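Local coordinates for putative Phosphate (Eubacterium rectale, PDB 3DAO), which is a putative phosphatase of the haloacid dehalogenase-like hydrolase family, probably removing phosphate from a substrate not yet known, at residues 112-117 with 167-172; 119-124 with 178-183; 195-198 with 202-205. All blocks are in the same frame, centred on the assembly; numbering follows the deposited sequence.

In the fold
All three contacts lie on one six-stranded mixed sheet, separate from the eight-stranded sheet that carries a probable catalytic DxDx(T/V) motif at the end of strand 23-26. This is consistent with a cap domain of the HAD type. Contacts 1 and 2 have centres about 7 Å apart and meet where strands 122-126 and 168-172 pair. Contact 3 is a hairpin at the sheet's 193-198 edge, its centre about 11 Å from that of contact 1 and about 10 Å from that of contact 2. Strand 202-207 pairs with strand 168-172, joining contacts 1 and 3. A pentaethylene glycol, probably from crystallisation, has its nearest atom about 3 Å from the D204 side chain.

Contact 1. Residues 112-117 with 167-172; sequences RMVRDE and IKFTVF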
ATOM      1  N   ARG A 112      -9.468  11.072 -19.601  1.00 14.40           N
ATOM      2  CA  ARG A 112      -9.641  11.712 -20.934  1.00 14.40           C
ATOM      3  C   ARG A 112      -8.383  11.739 -21.725  1.00 14.52           C
ATOM      4  O   ARG A 112      -8.383  11.453 -22.941  1.00 16.69           O
ATOM      5  CB  ARG A 112     -10.212  13.127 -20.800  1.00 13.04           C
ATOM      6  CG  ARG A 112     -11.579  13.081 -20.236  1.00 16.20           C
ATOM      7  CD  ARG A 112     -12.169  14.456 -20.015  1.00 24.99           C
ATOM      8  NE  ARG A 112     -13.497  14.328 -19.432  1.00 26.00           N
ATOM      9  CZ  ARG A 112     -13.796  14.764 -18.214  1.00 27.24           C
ATOM     10  NH1 ARG A 112     -12.930  15.481 -17.522  1.00 28.01           N
ATOM     11  NH2 ARG A 112     -14.993  14.577 -17.746  1.00 26.55           N
HETATM   12  N   MSE A 113      -7.280  11.984 -21.029  1.00 15.36           N
HETATM   13  CA  MSE A 113      -5.983  12.045 -21.690  1.00 13.93           C
HETATM   14  C   MSE A 113      -5.539  10.674 -22.195  1.00 14.17           C
HETATM   15  O   MSE A 113      -5.033  10.548 -23.318  1.00 13.19           O
HETATM   16  CB  MSE A 113      -4.906  12.663 -20.809  1.00 13.65           C
HETATM   17  CG  MSE A 113      -3.525  12.580 -21.435  1.00 16.93           C
HETATM   18 SE   MSE A 113      -2.160  13.515 -20.413  1.00 16.97          SE
HETATM   19  CE  MSE A 113      -2.730  15.378 -20.649  1.00 19.80           C
ATOM     20  N   VAL A 114      -5.736   9.637 -21.379  1.00 13.74           N
ATOM     21  CA  VAL A 114      -5.299   8.306 -21.806  1.00 12.44           C
ATOM     22  C   VAL A 114      -6.143   7.865 -23.003  1.00 14.33           C
ATOM     23  O   VAL A 114      -5.637   7.389 -24.009  1.00 15.21           O
ATOM     24  CB  VAL A 114      -5.324   7.295 -20.661  1.00 13.57           C
ATOM     25  CG1 VAL A 114      -4.938   5.865 -21.191  1.00 15.24           C
ATOM     26  CG2 VAL A 114      -4.361   7.757 -19.546  1.00 13.88           C
ATOM     27  N   ARG A 115      -7.427   8.153 -22.907  1.00 16.47           N
ATOM     28  CA  ARG A 115      -8.386   7.772 -23.937  1.00 16.84           C
ATOM     29  C   ARG A 115      -8.055   8.421 -25.267  1.00 17.20           C
ATOM     30  O   ARG A 115      -7.999   7.768 -26.308  1.00 17.19           O
ATOM     31  CB  ARG A 115      -9.785   8.185 -23.488  1.00 16.97           C
ATOM     32  CG  ARG A 115     -10.897   7.827 -24.429  1.00 20.13           C
ATOM     33  CD  ARG A 115     -12.179   8.573 -24.020  1.00 21.38           C
ATOM     34  NE  ARG A 115     -11.930  10.012 -24.143  1.00 21.29           N
ATOM     35  CZ  ARG A 115     -12.623  10.988 -23.567  1.00 22.90           C
ATOM     36  NH1 ARG A 115     -13.622  10.713 -22.789  1.00 20.99           N
ATOM     37  NH2 ARG A 115     -12.253  12.260 -23.732  1.00 21.51           N
ATOM     38  N   ASP A 116      -7.769   9.715 -25.208  1.00 17.40           N
ATOM     39  CA  ASP A 116      -7.569  10.500 -26.418  1.00 18.45           C
ATOM     40  C   ASP A 116      -6.166  10.532 -26.966  1.00 18.83           C
ATOM     41  O   ASP A 116      -5.982  10.629 -28.191  1.00 18.43           O
ATOM     42  CB  ASP A 116      -8.017  11.953 -26.173  1.00 18.73           C
ATOM     43  CG  ASP A 116      -9.516  12.067 -25.895  1.00 21.69           C
ATOM     44  OD1 ASP A 116     -10.283  11.152 -26.303  1.00 21.00           O
ATOM     45  OD2 ASP A 116      -9.930  13.083 -25.288  1.00 22.41           O
ATOM     46  N   GLU A 117      -5.187  10.505 -26.071  1.00 15.62           N
ATOM     47  CA  GLU A 117      -3.775  10.617 -26.442  1.00 16.21           C
ATOM     48  C   GLU A 117      -2.898   9.395 -26.253  1.00 15.58           C
ATOM     49  O   GLU A 117      -1.789   9.348 -26.776  1.00 16.09           O
ATOM     50  CB  GLU A 117      -3.135  11.815 -25.729  1.00 18.42           C
ATOM     51  CG  GLU A 117      -3.936  13.087 -25.907  1.00 23.02           C
ATOM     52  CD  GLU A 117      -3.150  14.307 -25.484  1.00 27.87           C
ATOM     53  OE1 GLU A 117      -2.069  14.527 -26.056  1.00 28.57           O
ATOM     54  OE2 GLU A 117      -3.635  15.015 -24.596  1.00 25.79           O
ATOM     55  N   ILE A 167      -9.060   6.401  -5.272  1.00 13.51           N
ATOM     56  CA  ILE A 167      -7.781   6.433  -4.593  1.00 15.17           C
ATOM     57  C   ILE A 167      -6.603   6.112  -5.488  1.00 13.84           C
ATOM     58  O   ILE A 167      -5.449   6.403  -5.154  1.00 15.58           O
ATOM     59  CB  ILE A 167      -7.754   5.522  -3.301  1.00 15.15           C
ATOM     60  CG1 ILE A 167      -8.022   4.054  -3.646  1.00 15.79           C
ATOM     61  CG2 ILE A 167      -8.667   6.136  -2.184  1.00 15.67           C
ATOM     62  CD1 ILE A 167      -7.743   3.094  -2.473  1.00 19.48           C
ATOM     63  N   LYS A 168      -6.900   5.599  -6.679  1.00 14.14           N
ATOM     64  CA  LYS A 168      -5.818   5.270  -7.630  1.00 14.33           C
ATOM     65  C   LYS A 168      -6.341   5.252  -9.059  1.00 13.90           C
ATOM     66  O   LYS A 168      -7.435   4.802  -9.306  1.00 13.20           O
ATOM     67  CB  LYS A 168      -5.219   3.903  -7.325  1.00 16.32           C
ATOM     68  CG  LYS A 168      -4.082   3.489  -8.304  1.00 18.32           C
ATOM     69  CD  LYS A 168      -3.422   2.194  -7.897  1.00 18.31           C
ATOM     70  CE  LYS A 168      -4.364   1.003  -8.022  1.00 24.75           C
ATOM     71  NZ  LYS A 168      -3.631  -0.276  -7.675  1.00 23.90           N
ATOM     72  N   PHE A 169      -5.533   5.812  -9.947  1.00 15.04           N
ATOM     73  CA  PHE A 169      -5.778   5.762 -11.380  1.00 13.83           C
ATOM     74  C   PHE A 169      -4.543   5.083 -11.953  1.00 13.69           C
ATOM     75  O   PHE A 169      -3.408   5.497 -11.698  1.00 13.05           O
ATOM     76  CB  PHE A 169      -5.973   7.140 -11.990  1.00 14.39           C
ATOM     77  CG  PHE A 169      -6.082   7.110 -13.511  1.00 14.83           C
ATOM     78  CD1 PHE A 169      -7.292   7.004 -14.123  1.00 15.85           C
ATOM     79  CD2 PHE A 169      -4.954   7.192 -14.297  1.00 14.18           C
ATOM     80  CE1 PHE A 169      -7.400   6.951 -15.506  1.00 14.43           C
ATOM     81  CE2 PHE A 169      -5.062   7.165 -15.685  1.00 11.35           C
ATOM     82  CZ  PHE A 169      -6.299   7.048 -16.271  1.00 11.09           C
ATOM     83  N   THR A 170      -4.784   4.031 -12.716  1.00 12.44           N
ATOM     84  CA  THR A 170      -3.728   3.218 -13.262  1.00 12.04           C
ATOM     85  C   THR A 170      -3.803   3.057 -14.771  1.00 10.52           C
ATOM     86  O   THR A 170      -4.865   2.762 -15.332  1.00 11.55           O
ATOM     87  CB  THR A 170      -3.813   1.805 -12.644  1.00 12.31           C
ATOM     88  OG1 THR A 170      -3.544   1.894 -11.226  1.00 17.05           O
ATOM     89  CG2 THR A 170      -2.800   0.833 -13.281  1.00 17.44           C
ATOM     90  N   VAL A 171      -2.650   3.229 -15.410  1.00 13.75           N
ATOM     91  CA  VAL A 171      -2.521   3.025 -16.869  1.00 12.28           C
ATOM     92  C   VAL A 171      -1.831   1.693 -17.094  1.00 12.69           C
ATOM     93  O   VAL A 171      -0.894   1.346 -16.394  1.00 14.11           O
ATOM     94  CB  VAL A 171      -1.671   4.124 -17.541  1.00 15.41           C
ATOM     95  CG1 VAL A 171      -1.836   4.045 -19.057  1.00 11.85           C
ATOM     96  CG2 VAL A 171      -2.066   5.549 -16.982  1.00 11.86           C
ATOM     97  N   PHE A 172      -2.334   0.957 -18.072  1.00 12.77           N
ATOM     98  CA  PHE A 172      -1.784  -0.326 -18.494  1.00 12.72           C
ATOM     99  C   PHE A 172      -1.485  -0.398 -19.984  1.00 12.99           C
ATOM    100  O   PHE A 172      -2.212   0.124 -20.838  1.00 14.20           O
ATOM    101  CB  PHE A 172      -2.768  -1.469 -18.190  1.00 13.51           C
ATOM    102  CG  PHE A 172      -2.315  -2.809 -18.730  1.00 12.38           C
ATOM    103  CD1 PHE A 172      -1.371  -3.536 -18.062  1.00 12.31           C
ATOM    104  CD2 PHE A 172      -2.850  -3.333 -19.898  1.00 15.69           C
ATOM    105  CE1 PHE A 172      -0.929  -4.774 -18.552  1.00 16.14           C
ATOM    106  CE2 PHE A 172      -2.416  -4.580 -20.370  1.00 16.05           C
ATOM    107  CZ  PHE A 172      -1.459  -5.269 -19.700  1.00 14.79           C
TER
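The F169 ring meets V114 at its edge. V114 CG2 lies in the plane of the ring, 3.9 Å from F169 CZ, and F169 CE2 is almost as near. Neither face of this ring is used between the two segments. A second flat group, the R115 guanidinium, belongs to the helix side alone. R112 CA lies over one face, nearer its margin than its centre, and the D116 carboxylate is at its edge.

This is a helix packed on a beta-sheet. Residues 112-117 end helix 104-117, and strand 168-172 runs inside the six-stranded sheet of the probable cap domain of this HAD-like protein. V114 is the helix residue that reaches the strand, and it is buried. It packs against F169 and V171, which are two residues apart on the strand and both point toward the helix.

Both V114 methyls touch the strand. CG1 is anti to the backbone N (chi1 176°), and V114 CG1 reaches V171 CG1 at 4.2 Å. CG2, beside the backbone N, meets V171 CG2 as well as the phenyl edge. No hydrogen bond crosses the contact. F185 of helix 185-189 and Y123 of strand 122-126 also touch V114. At the start of the strand, I167 and K168 both face A126 in a classic beta bulge.

On the exposed side of the helix, R115 and D116 form a side-on salt bridge through two nitrogens. R115 NH2 lies 2.9 Å from D116 OD2, on the syn side but tilted out of the carboxylate plane, and the bond is nearly straight at 174°. R115 NE donates to D116 OD1 from above that plane, 50° out of it.

Contact 2. Residues 119-124 with 178-183; sequences PACDYF and EELCTP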
ATOM      1  N   PRO A 119      -4.218   5.981 -26.784  1.00 13.83           N
ATOM      2  CA  PRO A 119      -5.302   5.045 -27.093  1.00 14.22           C
ATOM      3  C   PRO A 119      -4.869   3.574 -27.137  1.00 14.50           C
ATOM      4  O   PRO A 119      -5.723   2.700 -27.088  1.00 16.73           O
ATOM      5  CB  PRO A 119      -5.802   5.542 -28.448  1.00 14.18           C
ATOM      6  CG  PRO A 119      -4.571   6.151 -29.081  1.00 13.09           C
ATOM      7  CD  PRO A 119      -3.856   6.815 -27.946  1.00 14.03           C
ATOM      8  N   ALA A 120      -3.575   3.298 -27.165  1.00 15.27           N
ATOM      9  CA  ALA A 120      -3.128   1.892 -27.181  1.00 15.72           C
ATOM     10  C   ALA A 120      -3.164   1.306 -25.780  1.00 14.71           C
ATOM     11  O   ALA A 120      -3.008   0.113 -25.614  1.00 14.28           O
ATOM     12  CB  ALA A 120      -1.736   1.744 -27.707  1.00 17.66           C
ATOM     13  N   CYS A 121      -3.267   2.185 -24.799  1.00 12.87           N
ATOM     14  CA  CYS A 121      -3.289   1.830 -23.363  1.00 13.76           C
ATOM     15  C   CYS A 121      -4.699   1.638 -22.832  1.00 15.52           C
ATOM     16  O   CYS A 121      -5.694   2.133 -23.396  1.00 15.92           O
ATOM     17  CB  CYS A 121      -2.602   2.932 -22.510  1.00 15.04           C
ATOM     18  SG  CYS A 121      -0.863   3.210 -22.845  1.00 16.18           S
ATOM     19  N   ASP A 122      -4.779   0.876 -21.755  1.00 15.84           N
ATOM     20  CA  ASP A 122      -5.997   0.770 -20.992  1.00 15.63           C
ATOM     21  C   ASP A 122      -5.832   1.483 -19.642  1.00 15.53           C
ATOM     22  O   ASP A 122      -4.738   1.892 -19.240  1.00 16.42           O
ATOM     23  CB  ASP A 122      -6.323  -0.684 -20.787  1.00 17.21           C
ATOM     24  CG  ASP A 122      -6.596  -1.366 -22.107  1.00 26.21           C
ATOM     25  OD1 ASP A 122      -7.621  -1.029 -22.757  1.00 42.74           O
ATOM     26  OD2 ASP A 122      -5.776  -2.199 -22.504  1.00 35.74           O
ATOM     27  N   TYR A 123      -6.925   1.619 -18.924  1.00 13.17           N
ATOM     28  CA  TYR A 123      -6.852   2.301 -17.619  1.00 13.15           C
ATOM     29  C   TYR A 123      -7.917   1.821 -16.667  1.00 14.34           C
ATOM     30  O   TYR A 123      -8.930   1.239 -17.069  1.00 15.24           O
ATOM     31  CB  TYR A 123      -6.858   3.827 -17.758  1.00 15.82           C
ATOM     32  CG  TYR A 123      -7.964   4.390 -18.590  1.00 16.50           C
ATOM     33  CD1 TYR A 123      -7.836   4.480 -19.976  1.00 19.91           C
ATOM     34  CD2 TYR A 123      -9.138   4.867 -18.001  1.00 19.43           C
ATOM     35  CE1 TYR A 123      -8.832   5.013 -20.747  1.00 21.54           C
ATOM     36  CE2 TYR A 123     -10.156   5.411 -18.781  1.00 22.34           C
ATOM     37  CZ  TYR A 123      -9.994   5.484 -20.150  1.00 23.46           C
ATOM     38  OH  TYR A 123     -10.995   6.013 -20.949  1.00 25.06           O
ATOM     39  N   PHE A 124      -7.637   2.062 -15.398  1.00 13.96           N
ATOM     40  CA  PHE A 124      -8.488   1.614 -14.298  1.00 13.91           C
ATOM     41  C   PHE A 124      -8.560   2.677 -13.234  1.00 14.96           C
ATOM     42  O   PHE A 124      -7.617   3.456 -13.059  1.00 16.71           O
ATOM     43  CB  PHE A 124      -7.904   0.337 -13.666  1.00 16.62           C
ATOM     44  CG  PHE A 124      -7.662  -0.777 -14.666  1.00 13.76           C
ATOM     45  CD1 PHE A 124      -8.676  -1.672 -14.975  1.00 15.71           C
ATOM     46  CD2 PHE A 124      -6.451  -0.883 -15.308  1.00 14.83           C
ATOM     47  CE1 PHE A 124      -8.478  -2.659 -15.918  1.00 15.56           C
ATOM     48  CE2 PHE A 124      -6.242  -1.838 -16.249  1.00 13.27           C
ATOM     49  CZ  PHE A 124      -7.245  -2.740 -16.556  1.00 13.48           C
ATOM     50  N   GLU A 178       5.079   2.894 -19.448  1.00 15.86           N
ATOM     51  CA  GLU A 178       5.810   4.086 -19.027  0.50 15.84           C
ATOM     52  C   GLU A 178       6.320   4.840 -20.254  1.00 15.08           C
ATOM     53  O   GLU A 178       6.268   6.057 -20.323  1.00 15.49           O
ATOM     54  CB  GLU A 178       6.974   3.744 -18.095  0.50 17.34           C
ATOM     55  CG  GLU A 178       7.676   4.973 -17.584  0.50 17.77           C
ATOM     56  CD  GLU A 178       8.873   4.649 -16.716  0.50 17.62           C
ATOM     57  OE1 GLU A 178       9.479   3.559 -16.885  0.50 14.38           O
ATOM     58  OE2 GLU A 178       9.247   5.525 -15.919  0.50 17.82           O
ATOM     59  N   GLU A 179       6.816   4.073 -21.199  1.00 15.37           N
ATOM     60  CA  GLU A 179       7.387   4.611 -22.434  1.00 14.80           C
ATOM     61  C   GLU A 179       6.340   5.462 -23.142  1.00 14.79           C
ATOM     62  O   GLU A 179       6.626   6.568 -23.625  1.00 16.13           O
ATOM     63  CB  GLU A 179       7.871   3.491 -23.332  1.00 15.38           C
ATOM     64  CG  GLU A 179       8.289   3.980 -24.717  1.00 18.41           C
ATOM     65  CD  GLU A 179       8.778   2.867 -25.594  1.00 26.35           C
ATOM     66  OE1 GLU A 179       9.533   2.008 -25.101  1.00 27.38           O
ATOM     67  OE2 GLU A 179       8.401   2.845 -26.782  1.00 24.49           O
ATOM     68  N   LEU A 180       5.118   4.957 -23.215  1.00 13.35           N
ATOM     69  CA  LEU A 180       4.064   5.728 -23.858  1.00 13.55           C
ATOM     70  C   LEU A 180       3.611   6.911 -23.017  1.00 14.99           C
ATOM     71  O   LEU A 180       3.125   7.904 -23.551  1.00 15.14           O
ATOM     72  CB  LEU A 180       2.859   4.861 -24.194  1.00 13.58           C
ATOM     73  CG  LEU A 180       3.041   3.876 -25.356  1.00 12.59           C
ATOM     74  CD1 LEU A 180       1.834   2.886 -25.410  1.00 11.57           C
ATOM     75  CD2 LEU A 180       3.228   4.672 -26.654  1.00 15.39           C
ATOM     76  N   CYS A 181       3.723   6.794 -21.696  1.00 13.97           N
ATOM     77  CA  CYS A 181       3.279   7.846 -20.792  1.00 12.55           C
ATOM     78  C   CYS A 181       4.282   8.993 -20.656  1.00 15.65           C
ATOM     79  O   CYS A 181       3.934  10.091 -20.245  1.00 15.97           O
ATOM     80  CB  CYS A 181       3.019   7.300 -19.374  1.00 15.52           C
ATOM     81  SG  CYS A 181       1.521   6.313 -19.215  1.00 16.10           S
ATOM     82  N   THR A 182       5.521   8.730 -21.023  1.00 16.21           N
ATOM     83  CA  THR A 182       6.592   9.716 -20.809  1.00 17.89           C
ATOM     84  C   THR A 182       6.500  11.051 -21.579  1.00 18.23           C
ATOM     85  O   THR A 182       6.716  12.113 -20.988  1.00 17.98           O
ATOM     86  CB  THR A 182       7.962   9.080 -20.991  1.00 18.23           C
ATOM     87  OG1 THR A 182       8.279   8.391 -19.771  1.00 22.01           O
ATOM     88  CG2 THR A 182       9.045  10.149 -21.249  1.00 17.41           C
ATOM     89  N   PRO A 183       6.162  11.010 -22.862  1.00 17.02           N
ATOM     90  CA  PRO A 183       6.203  12.270 -23.629  1.00 19.65           C
ATOM     91  C   PRO A 183       5.254  13.351 -23.167  1.00 19.85           C
ATOM     92  O   PRO A 183       5.593  14.536 -23.254  1.00 18.98           O
ATOM     93  CB  PRO A 183       5.810  11.824 -25.026  1.00 19.39           C
ATOM     94  CG  PRO A 183       6.228  10.419 -25.086  1.00 20.17           C
ATOM     95  CD  PRO A 183       6.007   9.847 -23.741  1.00 21.08           C
TER
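C121 and L180 form the tight part of this contact. The sulfur C121 SG lies 3.7 Å from L180 CD1, and C121 is buried. The other side is looser. A120 CB stands 4.4 Å from the same methyl, L180 CD1, and A120 is exposed. One leucine branch therefore serves both partners, packing against the sulfur on the inner side and brushing the alanine on the outer side.

The torsions of L180 explain this. CG lies beside the backbone N, and CD1 then continues anti to CA (chi2 170°). This extends CD1 toward the loop of residues 119-121. C121 points toward the helix too, and its chi1 of -62° sets SG beside its own backbone N. No hydrogen bond crosses between the segments, so the contact rests on apolar packing.

In the fold, short helix 177-181 lies against the turn that leads from helix 104-117 into strand 122-126. The strand belongs to the six-stranded sheet of the probable HAD cap domain, and helices 104-117 and 177-181 pack against that sheet. A probable hydrogen bond from D122 N to F172 O ties the strand to 168-172 just after C121. V114 and V171 of contact 1 also touch the C121 side chain, V171 at the sulfur and V114 at CB. H173 touches both C121 and L180. C181, also buried, packs its sulfur on the sheet, where C181 SG meets V203 CG2.

At the C-terminal end of the segment, E178 O is reached by both T182 N and T182 OG1. T182 OG1 donates to E178 O at 3.1 Å, from 45° above the carbonyl plane. The backbone bond from T182 N to E178 O is weak.

Contact 3. Residues 195-198 with 202-205; sequences LAAA and WVDC
W202 and A198 point to the same face of the sheet. Their CB atoms lie 3.8 Å apart. With CG beside the backbone N (chi1 -50°), the indole swings off the partner strand but keeps its CD1 edge by A198 O. That oxygen lies close to the ring plane, and A198 O is 3.6 Å from W202 CD1. The ring meets F172 with planes at about 50°.

D204 shares this face with A196. Its carboxylate is held from elsewhere: OD1 is hydrogen-bonded to T170 OG1, and OD2 makes a weak hydrogen bond to a pentaethylene glycol.

The two strands form an antiparallel beta hairpin, joined by a loop of three residues at the edge of the six-stranded sheet. A196 with D204 and A198 with W202 are its hydrogen-bonded pairs. A198 N donates to W202 O at 2.8 Å. The return bond from W202 N to A198 O is longer, 3.1 Å, and more bent, at 144°.

L195 and C205 face the opposite side, toward helices 185-189 and 104-117. C205 SG lies against the L195 side chain, 3.8 Å from L195 CD1 and equally near L195 CG. On the same face A197 CB stands more loosely, 4.5 Å from V203 CG2.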
ATOM      1  N   LEU A 195       2.902   9.975  -9.143  1.00 16.79           N
ATOM      2  CA  LEU A 195       3.026   8.999 -10.253  1.00 18.20           C
ATOM      3  C   LEU A 195       4.189   8.057 -10.109  1.00 20.07           C
ATOM      4  O   LEU A 195       5.285   8.475  -9.812  1.00 20.89           O
ATOM      5  CB  LEU A 195       3.194   9.711 -11.614  1.00 20.34           C
ATOM      6  CG  LEU A 195       1.969  10.137 -12.410  1.00 23.47           C
ATOM      7  CD1 LEU A 195       0.963  10.910 -11.617  1.00 21.10           C
ATOM      8  CD2 LEU A 195       2.414  10.893 -13.680  1.00 20.24           C
ATOM      9  N   ALA A 196       3.952   6.768 -10.328  1.00 16.37           N
ATOM     10  CA  ALA A 196       5.053   5.812 -10.267  1.00 16.99           C
ATOM     11  C   ALA A 196       4.871   4.672 -11.255  1.00 17.61           C
ATOM     12  O   ALA A 196       3.836   4.054 -11.262  1.00 16.61           O
ATOM     13  CB  ALA A 196       5.187   5.213  -8.890  1.00 16.55           C
ATOM     14  N   ALA A 197       5.893   4.403 -12.056  1.00 17.95           N
ATOM     15  CA  ALA A 197       5.816   3.262 -12.983  1.00 18.63           C
ATOM     16  C   ALA A 197       5.999   2.004 -12.173  1.00 20.19           C
ATOM     17  O   ALA A 197       6.666   2.020 -11.119  1.00 19.93           O
ATOM     18  CB  ALA A 197       6.919   3.354 -14.074  1.00 19.99           C
ATOM     19  N   ALA A 198       5.387   0.920 -12.667  1.00 19.62           N
ATOM     20  CA  ALA A 198       5.592  -0.413 -12.138  1.00 20.14           C
ATOM     21  C   ALA A 198       5.895  -1.323 -13.341  1.00 20.22           C
ATOM     22  O   ALA A 198       4.993  -1.649 -14.142  1.00 16.76           O
ATOM     23  CB  ALA A 198       4.381  -0.901 -11.402  1.00 21.17           C
ATOM     24  N   TRP A 202       2.747  -0.889 -16.150  1.00 16.23           N
ATOM     25  CA  TRP A 202       1.865  -0.044 -15.350  1.00 14.86           C
ATOM     26  C   TRP A 202       2.451   1.301 -14.991  1.00 14.59           C
ATOM     27  O   TRP A 202       3.670   1.457 -14.788  1.00 13.72           O
ATOM     28  CB  TRP A 202       1.559  -0.739 -13.997  1.00 16.98           C
ATOM     29  CG  TRP A 202       1.091  -2.192 -14.098  1.00 14.41           C
ATOM     30  CD1 TRP A 202       1.843  -3.280 -13.963  1.00 18.91           C
ATOM     31  CD2 TRP A 202      -0.254  -2.656 -14.335  1.00 12.74           C
ATOM     32  NE1 TRP A 202       1.079  -4.400 -14.133  1.00 16.42           N
ATOM     33  CE2 TRP A 202      -0.218  -4.043 -14.322  1.00 14.73           C
ATOM     34  CE3 TRP A 202      -1.472  -2.020 -14.535  1.00 15.00           C
ATOM     35  CZ2 TRP A 202      -1.351  -4.819 -14.566  1.00 14.71           C
ATOM     36  CZ3 TRP A 202      -2.604  -2.783 -14.734  1.00 16.51           C
ATOM     37  CH2 TRP A 202      -2.528  -4.168 -14.757  1.00 14.68           C
ATOM     38  N   VAL A 203       1.544   2.256 -14.919  1.00 14.55           N
ATOM     39  CA  VAL A 203       1.806   3.552 -14.298  1.00 11.97           C
ATOM     40  C   VAL A 203       0.664   3.814 -13.296  1.00 12.69           C
ATOM     41  O   VAL A 203      -0.496   3.935 -13.657  1.00 13.77           O
ATOM     42  CB  VAL A 203       1.960   4.732 -15.283  1.00 11.18           C
ATOM     43  CG1 VAL A 203       2.169   6.044 -14.487  1.00 13.70           C
ATOM     44  CG2 VAL A 203       3.130   4.495 -16.215  1.00 13.85           C
ATOM     45  N   ASP A 204       1.031   3.872 -12.030  1.00 13.60           N
ATOM     46  CA  ASP A 204       0.086   4.086 -10.926  1.00 14.26           C
ATOM     47  C   ASP A 204       0.127   5.521 -10.471  1.00 14.94           C
ATOM     48  O   ASP A 204       1.199   6.115 -10.259  1.00 14.91           O
ATOM     49  CB  ASP A 204       0.444   3.228  -9.707  1.00 16.97           C
ATOM     50  CG  ASP A 204       0.230   1.749  -9.958  1.00 20.18           C
ATOM     51  OD1 ASP A 204      -0.771   1.386 -10.611  1.00 18.60           O
ATOM     52  OD2 ASP A 204       1.098   0.971  -9.520  1.00 21.67           O
ATOM     53  N   CYS A 205      -1.057   6.050 -10.297  1.00 13.96           N
ATOM     54  CA  CYS A 205      -1.209   7.448  -9.872  1.00 14.59           C
ATOM     55  C   CYS A 205      -2.133   7.524  -8.672  1.00 14.14           C
ATOM     56  O   CYS A 205      -3.223   6.984  -8.662  1.00 15.20           O
ATOM     57  CB  CYS A 205      -1.803   8.285 -10.987  1.00 15.50           C
ATOM     58  SG  CYS A 205      -1.176   7.971 -12.675  1.00 18.41           S
TER